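Local structure of glutaredoxin related protein (Sulfolobus solfataricus, 4MNN) at residues I19-C24 with V37-L42; D56-Y60 with S125-E129; F74-R80 with E119-Q123. The protein probably acts as a thiol-disulfide oxidoreductase, an atypical protein disulfide oxidoreductase of the glutaredoxin family built on the thioredoxin fold. All blocks are in the same frame, centred on the assembly; numbering follows the deposited sequence.

All three contacts are partly buried. Contact 1 pairs two strands at the edge of the mixed sheet, inside the N-terminal thioredoxin-like unit, with Asn38, Glu40 and Thr41 exposed; contacts 2 and 3 tie that unit to the second through the same helix, 114-127. Contact 3 is the most central and has no exposed touching residue. The chemistry differs accordingly: backbone ladder bonds plus polar side-chain pairs in contact 1, an arginine on helix-end carbonyls in contact 2, and a buried tyrosine beside a partly exposed salt bridge in contact 3. Tyr60 OH lies 2.7 Å from Ser77 OG, joining contacts 2 and 3, while Ile21 CD1 packs 4.0 Å from Leu78 CD2, joining contacts 1 and 3.

Contact 1: I19-C24 with V37-L42; sequences ITIQQC and VNVETL
Strands 19-24 and 38-41 run parallel, their axes 4.7 Å apart at closest and 25° from aligned, in a beta-alpha-beta unit connected by helix 27-33. The register is Thr20-Asn38, Ile21-Val39, Gln22-Glu40 and Gln23-Thr41, with CA atoms 4.6-5.0 Å apart. Ile21 N donates to Asn38 O (3.0 Å) and Glu40 N to Ile21 O (2.8 Å); Gln23 N donates to Glu40 O and Leu42 N to Gln23 O (both 2.8 Å). Glu40 (m, t) reaches along the face of Thr20 and Gln22, where its OE1 accepts from Gln22 NE2 at 2.8 Å. On the other face Gln23 (p, p) folds back so that NE2 meets Thr41 OG1 at 3.0 Å; its amide also bonds to Asp27 and Gly26. Leu42 (m, t) closes the pairing, CD2 4.1 Å from Gln22 CB and CB 4.1 Å from Cys24 CB, beside the Cys24-Cys45 disulfide. Val39 and Ile21 face the helices, meeting Phe33, Ile21 also Leu78. Main-chain bonds thus set the register; polar side-chain pairs reinforce it on both faces.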
loop_
_atom_site.group_PDB
_atom_site.type_symbol
_atom_site.label_atom_id
_atom_site.label_comp_id
_atom_site.label_asym_id
_atom_site.label_seq_id
_atom_site.Cartn_x
_atom_site.Cartn_y
_atom_site.Cartn_z
ATOM N N ILE A 19 7.225 -4.797 -12.014
ATOM C CA ILE A 19 6.429 -4.710 -10.800
ATOM C C ILE A 19 5.795 -6.101 -10.679
ATOM O O ILE A 19 5.416 -6.720 -11.691
ATOM C CB ILE A 19 5.307 -3.645 -10.938
ATOM C CG1 ILE A 19 5.758 -2.312 -10.356
ATOM C CG2 ILE A 19 4.041 -4.110 -10.206
ATOM C CD1 ILE A 19 5.731 -2.242 -8.823
ATOM N N THR A 20 5.730 -6.622 -9.454
ATOM C CA THR A 20 5.108 -7.917 -9.226
ATOM C C THR A 20 4.156 -7.752 -8.037
ATOM O O THR A 20 4.554 -7.191 -7.026
ATOM C CB THR A 20 6.121 -9.009 -8.851
ATOM O OG1 THR A 20 7.007 -9.250 -9.954
ATOM C CG2 THR A 20 5.382 -10.326 -8.548
ATOM N N ILE A 21 2.919 -8.228 -8.181
ATOM C CA ILE A 21 1.931 -8.147 -7.110
ATOM C C ILE A 21 1.661 -9.552 -6.597
ATOM O O ILE A 21 1.456 -10.456 -7.409
ATOM C CB ILE A 21 0.592 -7.578 -7.649
ATOM C CG1 ILE A 21 0.716 -6.074 -7.854
ATOM C CG2 ILE A 21 -0.572 -7.933 -6.730
ATOM C CD1 ILE A 21 -0.447 -5.493 -8.618
ATOM N N GLN A 22 1.705 -9.754 -5.279
ATOM C CA GLN A 22 1.350 -11.060 -4.738
ATOM C C GLN A 22 0.053 -10.790 -4.001
ATOM O O GLN A 22 -0.026 -9.871 -3.191
ATOM C CB GLN A 22 2.375 -11.578 -3.740
ATOM C CG GLN A 22 3.767 -11.716 -4.306
ATOM C CD GLN A 22 4.692 -12.381 -3.305
ATOM O OE1 GLN A 22 4.631 -12.086 -2.117
ATOM N NE2 GLN A 22 5.543 -13.273 -3.778
ATOM N N GLN A 23 -0.969 -11.592 -4.240
ATOM C CA GLN A 23 -2.218 -11.291 -3.556
ATOM C C GLN A 23 -2.995 -12.526 -3.214
ATOM O O GLN A 23 -2.709 -13.575 -3.757
ATOM C CB GLN A 23 -3.109 -10.465 -4.489
ATOM C CG GLN A 23 -3.618 -11.244 -5.729
ATOM C CD GLN A 23 -4.942 -11.998 -5.479
ATOM O OE1 GLN A 23 -5.808 -11.540 -4.713
ATOM N NE2 GLN A 23 -5.108 -13.135 -6.139
ATOM N N CYS A 24 -3.959 -12.389 -2.307
ATOM C CA CYS A 24 -4.885 -13.483 -2.073
ATOM C C CYS A 24 -6.220 -12.919 -1.643
ATOM O O CYS A 24 -6.315 -11.837 -1.038
ATOM C CB CYS A 24 -4.381 -14.502 -1.063
ATOM S SG CYS A 24 -3.759 -13.724 0.425
ATOM N N VAL A 37 0.706 -6.681 -15.439
ATOM C CA VAL A 37 1.866 -6.905 -14.568
ATOM C C VAL A 37 1.852 -8.345 -14.075
ATOM O O VAL A 37 0.852 -9.041 -14.232
ATOM C CB VAL A 37 1.880 -5.980 -13.330
ATOM C CG1 VAL A 37 1.974 -4.508 -13.762
ATOM C CG2 VAL A 37 0.579 -6.224 -12.461
ATOM N N ASN A 38 2.950 -8.795 -13.477
ATOM C CA ASN A 38 2.969 -10.173 -12.984
ATOM C C ASN A 38 2.133 -10.206 -11.734
ATOM O O ASN A 38 2.294 -9.341 -10.866
ATOM C CB ASN A 38 4.401 -10.588 -12.626
ATOM C CG ASN A 38 5.349 -10.504 -13.833
ATOM O OD1 ASN A 38 5.017 -10.957 -14.916
ATOM N ND2 ASN A 38 6.528 -9.941 -13.631
ATOM N N VAL A 39 1.251 -11.197 -11.640
ATOM C CA VAL A 39 0.419 -11.365 -10.451
ATOM C C VAL A 39 0.601 -12.800 -9.917
ATOM O O VAL A 39 0.415 -13.755 -10.658
ATOM C CB VAL A 39 -1.084 -11.150 -10.775
ATOM C CG1 VAL A 39 -1.927 -11.367 -9.520
ATOM C CG2 VAL A 39 -1.319 -9.723 -11.314
ATOM N N GLU A 40 0.991 -12.934 -8.656
ATOM C CA GLU A 40 1.133 -14.235 -8.007
ATOM C C GLU A 40 0.007 -14.337 -7.004
ATOM O O GLU A 40 -0.244 -13.389 -6.266
ATOM C CB GLU A 40 2.455 -14.315 -7.245
ATOM C CG GLU A 40 3.674 -14.292 -8.123
ATOM C CD GLU A 40 4.946 -14.240 -7.297
ATOM O OE1 GLU A 40 4.926 -14.685 -6.119
ATOM O OE2 GLU A 40 5.957 -13.774 -7.836
ATOM N N THR A 41 -0.689 -15.467 -6.969
ATOM C CA THR A 41 -1.785 -15.620 -6.041
ATOM C C THR A 41 -1.312 -16.530 -4.930
ATOM O O THR A 41 -0.906 -17.665 -5.174
ATOM C CB THR A 41 -3.060 -16.191 -6.747
ATOM O OG1 THR A 41 -3.556 -15.214 -7.689
ATOM C CG2 THR A 41 -4.177 -16.480 -5.715
ATOM N N LEU A 42 -1.353 -16.017 -3.710
ATOM C CA LEU A 42 -0.880 -16.754 -2.544
ATOM C C LEU A 42 -1.974 -17.700 -2.081
ATOM O O LEU A 42 -3.156 -17.506 -2.394
ATOM C CB LEU A 42 -0.539 -15.784 -1.410
ATOM C CG LEU A 42 0.485 -14.691 -1.721
ATOM C CD1 LEU A 42 0.618 -13.766 -0.529
ATOM C CD2 LEU A 42 1.808 -15.287 -2.082
HETATM O O HOH W 1 5.371 -7.089 -14.335
#

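Contact 2: D56-Y60 with S125-E129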
loop_
_atom_site.group_PDB
_atom_site.type_symbol
_atom_site.label_atom_id
_atom_site.label_comp_id
_atom_site.label_asym_id
_atom_site.label_seq_id
_atom_site.Cartn_x
_atom_site.Cartn_y
_atom_site.Cartn_z
ATOM N N ASP A 56 13.144 -9.000 -5.619
ATOM C CA ASP A 56 12.936 -9.574 -4.288
ATOM C C ASP A 56 12.495 -8.505 -3.291
ATOM O O ASP A 56 12.191 -8.820 -2.140
ATOM C CB ASP A 56 14.234 -10.181 -3.735
ATOM C CG ASP A 56 14.633 -11.455 -4.438
ATOM O OD1 ASP A 56 13.728 -12.275 -4.714
ATOM O OD2 ASP A 56 15.852 -11.632 -4.694
ATOM N N ARG A 57 12.480 -7.240 -3.704
ATOM C CA ARG A 57 12.121 -6.197 -2.734
ATOM C C ARG A 57 10.626 -5.993 -2.509
ATOM O O ARG A 57 9.903 -5.768 -3.460
ATOM C CB ARG A 57 12.720 -4.854 -3.136
ATOM C CG ARG A 57 12.319 -3.697 -2.215
ATOM C CD ARG A 57 13.162 -2.450 -2.571
ATOM N NE ARG A 57 12.701 -1.249 -1.854
ATOM C CZ ARG A 57 13.210 -0.031 -2.017
ATOM N NH1 ARG A 57 14.202 0.165 -2.879
ATOM N NH2 ARG A 57 12.739 0.989 -1.307
ATOM N N VAL A 58 10.193 -6.037 -1.249
ATOM C CA VAL A 58 8.779 -5.797 -0.905
ATOM C C VAL A 58 8.648 -4.323 -0.496
ATOM O O VAL A 58 9.266 -3.877 0.475
ATOM C CB VAL A 58 8.311 -6.688 0.287
ATOM C CG1 VAL A 58 6.851 -6.351 0.671
ATOM C CG2 VAL A 58 8.433 -8.187 -0.086
ATOM N N TYR A 59 7.878 -3.556 -1.264
ATOM C CA TYR A 59 7.667 -2.154 -0.970
ATOM C C TYR A 59 6.668 -1.974 0.140
ATOM O O TYR A 59 6.844 -1.117 1.007
ATOM C CB TYR A 59 7.223 -1.416 -2.227
ATOM C CG TYR A 59 8.384 -1.234 -3.177
ATOM C CD1 TYR A 59 8.823 -2.288 -3.976
ATOM C CD2 TYR A 59 9.086 -0.023 -3.220
ATOM C CE1 TYR A 59 9.959 -2.151 -4.811
ATOM C CE2 TYR A 59 10.213 0.127 -4.046
ATOM C CZ TYR A 59 10.635 -0.945 -4.833
ATOM O OH TYR A 59 11.741 -0.812 -5.668
ATOM N N TYR A 60 5.616 -2.782 0.124
ATOM C CA TYR A 60 4.648 -2.738 1.212
ATOM C C TYR A 60 3.648 -3.859 1.060
ATOM O O TYR A 60 3.601 -4.532 0.025
ATOM C CB TYR A 60 3.921 -1.377 1.220
ATOM C CG TYR A 60 3.119 -1.087 -0.031
ATOM C CD1 TYR A 60 1.850 -1.633 -0.210
ATOM C CD2 TYR A 60 3.641 -0.279 -1.050
ATOM C CE1 TYR A 60 1.112 -1.375 -1.372
ATOM C CE2 TYR A 60 2.911 -0.024 -2.235
ATOM C CZ TYR A 60 1.659 -0.570 -2.385
ATOM O OH TYR A 60 0.898 -0.360 -3.538
ATOM N N SER A 125 8.077 4.478 1.300
ATOM C CA SER A 125 8.558 3.082 1.190
ATOM C C SER A 125 9.483 2.899 -0.018
ATOM O O SER A 125 10.342 2.012 -0.032
ATOM C CB SER A 125 7.367 2.094 1.102
ATOM O OG SER A 125 6.770 2.025 -0.195
ATOM N N GLN A 126 9.298 3.748 -1.024
ATOM C CA GLN A 126 10.145 3.730 -2.232
ATOM C C GLN A 126 11.537 4.279 -1.947
ATOM O O GLN A 126 12.548 3.747 -2.439
ATOM C CB GLN A 126 9.545 4.635 -3.296
ATOM C CG GLN A 126 8.819 3.979 -4.401
ATOM C CD GLN A 126 8.317 5.017 -5.399
ATOM O OE1 GLN A 126 7.264 5.598 -5.213
ATOM N NE2 GLN A 126 9.092 5.272 -6.428
ATOM N N ILE A 127 11.576 5.379 -1.190
ATOM C CA ILE A 127 12.806 6.084 -0.847
ATOM C C ILE A 127 13.629 5.424 0.226
ATOM O O ILE A 127 14.846 5.553 0.238
ATOM C CB ILE A 127 12.512 7.496 -0.249
ATOM C CG1 ILE A 127 11.699 8.343 -1.208
ATOM C CG2 ILE A 127 13.809 8.198 0.109
ATOM C CD1 ILE A 127 11.119 9.536 -0.517
ATOM N N ASN A 128 12.966 4.714 1.124
ATOM C CA ASN A 128 13.655 4.183 2.292
ATOM C C ASN A 128 13.427 2.695 2.540
ATOM O O ASN A 128 12.371 2.288 3.035
ATOM C CB ASN A 128 13.168 5.050 3.489
ATOM C CG ASN A 128 13.838 4.711 4.804
ATOM O OD1 ASN A 128 13.655 5.424 5.806
ATOM N ND2 ASN A 128 14.599 3.662 4.825
ATOM N N GLU A 129 14.432 1.889 2.199
ATOM C CA GLU A 129 14.346 0.446 2.384
ATOM C C GLU A 129 14.413 0.024 3.834
ATOM O O GLU A 129 14.186 -1.153 4.149
ATOM C CB GLU A 129 15.491 -0.247 1.642
ATOM C CG GLU A 129 15.552 0.067 0.187
ATOM C CD GLU A 129 16.773 -0.549 -0.457
ATOM O OE1 GLU A 129 16.895 -1.802 -0.391
ATOM O OE2 GLU A 129 17.596 0.220 -1.013
HETATM O O HOH W 2 12.817 1.890 -5.183
#
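Here the two thioredoxin-like units meet: strand 57-63 of the first, in the middle of the shared sheet, lies against the C-terminal end of helix 114-127 of the second. Arg57 dominates. Its fully extended side chain, t at chi1 through chi3, carries the guanidinium to the last turn, where NH2 donates to both Ser125 O (2.9 Å) and Gln126 O (3.0 Å), a positive group set at the negative end of the helix dipole. The CG of Glu129 lies over one face of this guanidinium, 3.2 Å from Arg57 CZ.

Tyr59 has helical backbone angles (-78/-40), and with Tyr60 it bonds to the single residue Val52, consistent with a classic beta bulge. In the m rotamer Tyr59 turns its ring edge to the helix, with CD2 4.0 Å from Gln126 CA. Tyr60, chi1 p, stacks its ring on Tyr122 and hydrogen-bonds through its hydroxyl to Ser77; its edge meets Ser125 at CD2-OG 4.0 Å. The hydroxyl of Ser125, also p, turns back to Tyr122 O. Water 2 sits between the units, 2.9 Å from Tyr59 OH and weakly bonded to Gln126 O at 3.3 Å.

Contact 3: F74-R80 with E119-Q123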
loop_
_atom_site.group_PDB
_atom_site.type_symbol
_atom_site.label_atom_id
_atom_site.label_comp_id
_atom_site.label_asym_id
_atom_site.label_seq_id
_atom_site.Cartn_x
_atom_site.Cartn_y
_atom_site.Cartn_z
ATOM N N PHE A 74 -3.272 3.408 -4.919
ATOM C CA PHE A 74 -2.627 2.108 -5.127
ATOM C C PHE A 74 -2.067 2.002 -6.560
ATOM O O PHE A 74 -0.899 1.655 -6.759
ATOM C CB PHE A 74 -3.648 0.988 -4.838
ATOM C CG PHE A 74 -3.131 -0.398 -5.138
ATOM C CD1 PHE A 74 -2.170 -0.992 -4.317
ATOM C CD2 PHE A 74 -3.605 -1.102 -6.234
ATOM C CE1 PHE A 74 -1.686 -2.292 -4.597
ATOM C CE2 PHE A 74 -3.120 -2.404 -6.522
ATOM C CZ PHE A 74 -2.160 -2.982 -5.694
ATOM N N LEU A 75 -2.883 2.333 -7.555
ATOM C CA LEU A 75 -2.431 2.312 -8.942
ATOM C C LEU A 75 -1.304 3.308 -9.148
ATOM O O LEU A 75 -0.355 3.030 -9.873
ATOM C CB LEU A 75 -3.583 2.664 -9.903
ATOM C CG LEU A 75 -4.651 1.585 -9.990
ATOM C CD1 LEU A 75 -5.797 2.088 -10.812
ATOM C CD2 LEU A 75 -4.036 0.301 -10.556
ATOM N N ASN A 76 -1.402 4.478 -8.533
ATOM C CA ASN A 76 -0.339 5.456 -8.662
ATOM C C ASN A 76 0.972 4.913 -8.118
ATOM O O ASN A 76 2.053 5.208 -8.651
ATOM C CB ASN A 76 -0.665 6.714 -7.872
ATOM C CG ASN A 76 -1.068 7.864 -8.746
ATOM O OD1 ASN A 76 -1.787 7.692 -9.709
ATOM N ND2 ASN A 76 -0.638 9.066 -8.376
ATOM N N SER A 77 0.906 4.165 -7.025
ATOM C CA SER A 77 2.135 3.661 -6.456
ATOM C C SER A 77 2.763 2.663 -7.388
ATOM O O SER A 77 3.982 2.574 -7.477
ATOM C CB SER A 77 1.927 2.999 -5.079
ATOM O OG SER A 77 1.209 1.767 -5.159
ATOM N N LEU A 78 1.947 1.861 -8.067
ATOM C CA LEU A 78 2.523 0.878 -8.988
ATOM C C LEU A 78 3.343 1.578 -10.084
ATOM O O LEU A 78 4.452 1.154 -10.438
ATOM C CB LEU A 78 1.391 0.078 -9.639
ATOM C CG LEU A 78 1.004 -1.299 -9.037
ATOM C CD1 LEU A 78 1.357 -1.435 -7.613
ATOM C CD2 LEU A 78 -0.466 -1.587 -9.313
ATOM N N VAL A 79 2.761 2.627 -10.648
ATOM C CA VAL A 79 3.444 3.359 -11.715
ATOM C C VAL A 79 4.716 4.025 -11.192
ATOM O O VAL A 79 5.754 3.976 -11.842
ATOM C CB VAL A 79 2.489 4.417 -12.308
ATOM C CG1 VAL A 79 3.227 5.292 -13.360
ATOM C CG2 VAL A 79 1.267 3.711 -12.906
ATOM N N ARG A 80 4.640 4.658 -10.019
ATOM C CA ARG A 80 5.816 5.340 -9.465
ATOM C C ARG A 80 6.943 4.360 -9.173
ATOM O O ARG A 80 8.103 4.615 -9.502
ATOM C CB ARG A 80 5.455 6.109 -8.185
ATOM C CG ARG A 80 4.512 7.291 -8.360
ATOM C CD ARG A 80 4.794 8.378 -7.281
ATOM N NE ARG A 80 4.015 9.575 -7.573
ATOM C CZ ARG A 80 2.820 9.843 -7.053
ATOM N NH1 ARG A 80 2.256 8.997 -6.182
ATOM N NH2 ARG A 80 2.159 10.929 -7.453
ATOM N N GLU A 119 -0.736 7.651 -0.060
ATOM C CA GLU A 119 0.130 8.077 -1.170
ATOM C C GLU A 119 1.490 8.562 -0.699
ATOM O O GLU A 119 2.535 8.263 -1.291
ATOM C CB GLU A 119 -0.581 9.172 -1.947
ATOM C CG GLU A 119 0.140 9.573 -3.230
ATOM C CD GLU A 119 -0.840 9.766 -4.380
ATOM O OE1 GLU A 119 -1.649 10.732 -4.343
ATOM O OE2 GLU A 119 -0.801 8.942 -5.314
ATOM N N PHE A 120 1.468 9.317 0.391
ATOM C CA PHE A 120 2.662 9.878 0.999
ATOM C C PHE A 120 3.544 8.716 1.498
ATOM O O PHE A 120 4.727 8.630 1.156
ATOM C CB PHE A 120 2.250 10.800 2.158
ATOM C CG PHE A 120 3.411 11.383 2.919
ATOM C CD1 PHE A 120 4.111 12.475 2.415
ATOM C CD2 PHE A 120 3.784 10.853 4.151
ATOM C CE1 PHE A 120 5.182 13.048 3.136
ATOM C CE2 PHE A 120 4.843 11.402 4.881
ATOM C CZ PHE A 120 5.543 12.507 4.372
ATOM N N LEU A 121 2.953 7.779 2.237
ATOM C CA LEU A 121 3.754 6.662 2.750
ATOM C C LEU A 121 4.229 5.703 1.667
ATOM O O LEU A 121 5.315 5.141 1.793
ATOM C CB LEU A 121 2.984 5.914 3.853
ATOM C CG LEU A 121 2.800 6.764 5.110
ATOM C CD1 LEU A 121 1.924 5.986 6.141
ATOM C CD2 LEU A 121 4.196 7.100 5.744
ATOM N N TYR A 122 3.455 5.537 0.590
ATOM C CA TYR A 122 3.893 4.650 -0.508
ATOM C C TYR A 122 5.192 5.220 -1.053
ATOM O O TYR A 122 6.112 4.475 -1.409
ATOM C CB TYR A 122 2.878 4.602 -1.642
ATOM C CG TYR A 122 1.631 3.815 -1.327
ATOM C CD1 TYR A 122 0.391 4.198 -1.865
ATOM C CD2 TYR A 122 1.692 2.665 -0.517
ATOM C CE1 TYR A 122 -0.775 3.448 -1.613
ATOM C CE2 TYR A 122 0.528 1.897 -0.248
ATOM C CZ TYR A 122 -0.694 2.300 -0.812
ATOM O OH TYR A 122 -1.827 1.549 -0.626
ATOM N N GLN A 123 5.276 6.545 -1.115
ATOM C CA GLN A 123 6.497 7.161 -1.630
ATOM C C GLN A 123 7.639 7.021 -0.636
ATOM O O GLN A 123 8.776 6.834 -1.034
ATOM C CB GLN A 123 6.233 8.609 -1.994
ATOM C CG GLN A 123 5.322 8.675 -3.225
ATOM C CD GLN A 123 4.948 10.073 -3.579
ATOM O OE1 GLN A 123 3.936 10.593 -3.119
ATOM N NE2 GLN A 123 5.777 10.710 -4.397
#
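The two helical segments run nearly side by side in the same direction, their axes 9.8 Å apart at closest with a signed crossing angle of -23°. The backbones come closest at Ser77 and Tyr122, whose CA atoms are 6.3 Å apart. The small Ser77 permits this approach: in the p rotamer its OG bonds back to Phe74 O at 2.6 Å and lies over one face of the Tyr122 ring, with CB 3.8 Å from Tyr122 CD1. The phenol extends past it to the edge of the Phe74 ring, Tyr122 OH to Phe74 CD1 measuring 4.5 Å.

Both helices pack on one face of the central sheet, each from a different thioredoxin-like unit; helix 114-127 starts at the CxxC disulfide Cys111-Cys114. Tyr60 of the sheet fills in beneath them, stacking on Tyr122 and bonding to Ser77.

Farther from the sheet the packing turns polar. Asn76 and Arg80, one helical turn apart, converge on Glu119: Arg80 NH1 makes a salt bridge with Glu119 OE2 at 3.2 Å, and Asn76 ND2 adds a weak hydrogen bond to Glu119 OE2 at 3.1 Å. The Gln123 amide lies over one face of the Arg80 guanidinium, while Glu119 meets its edge.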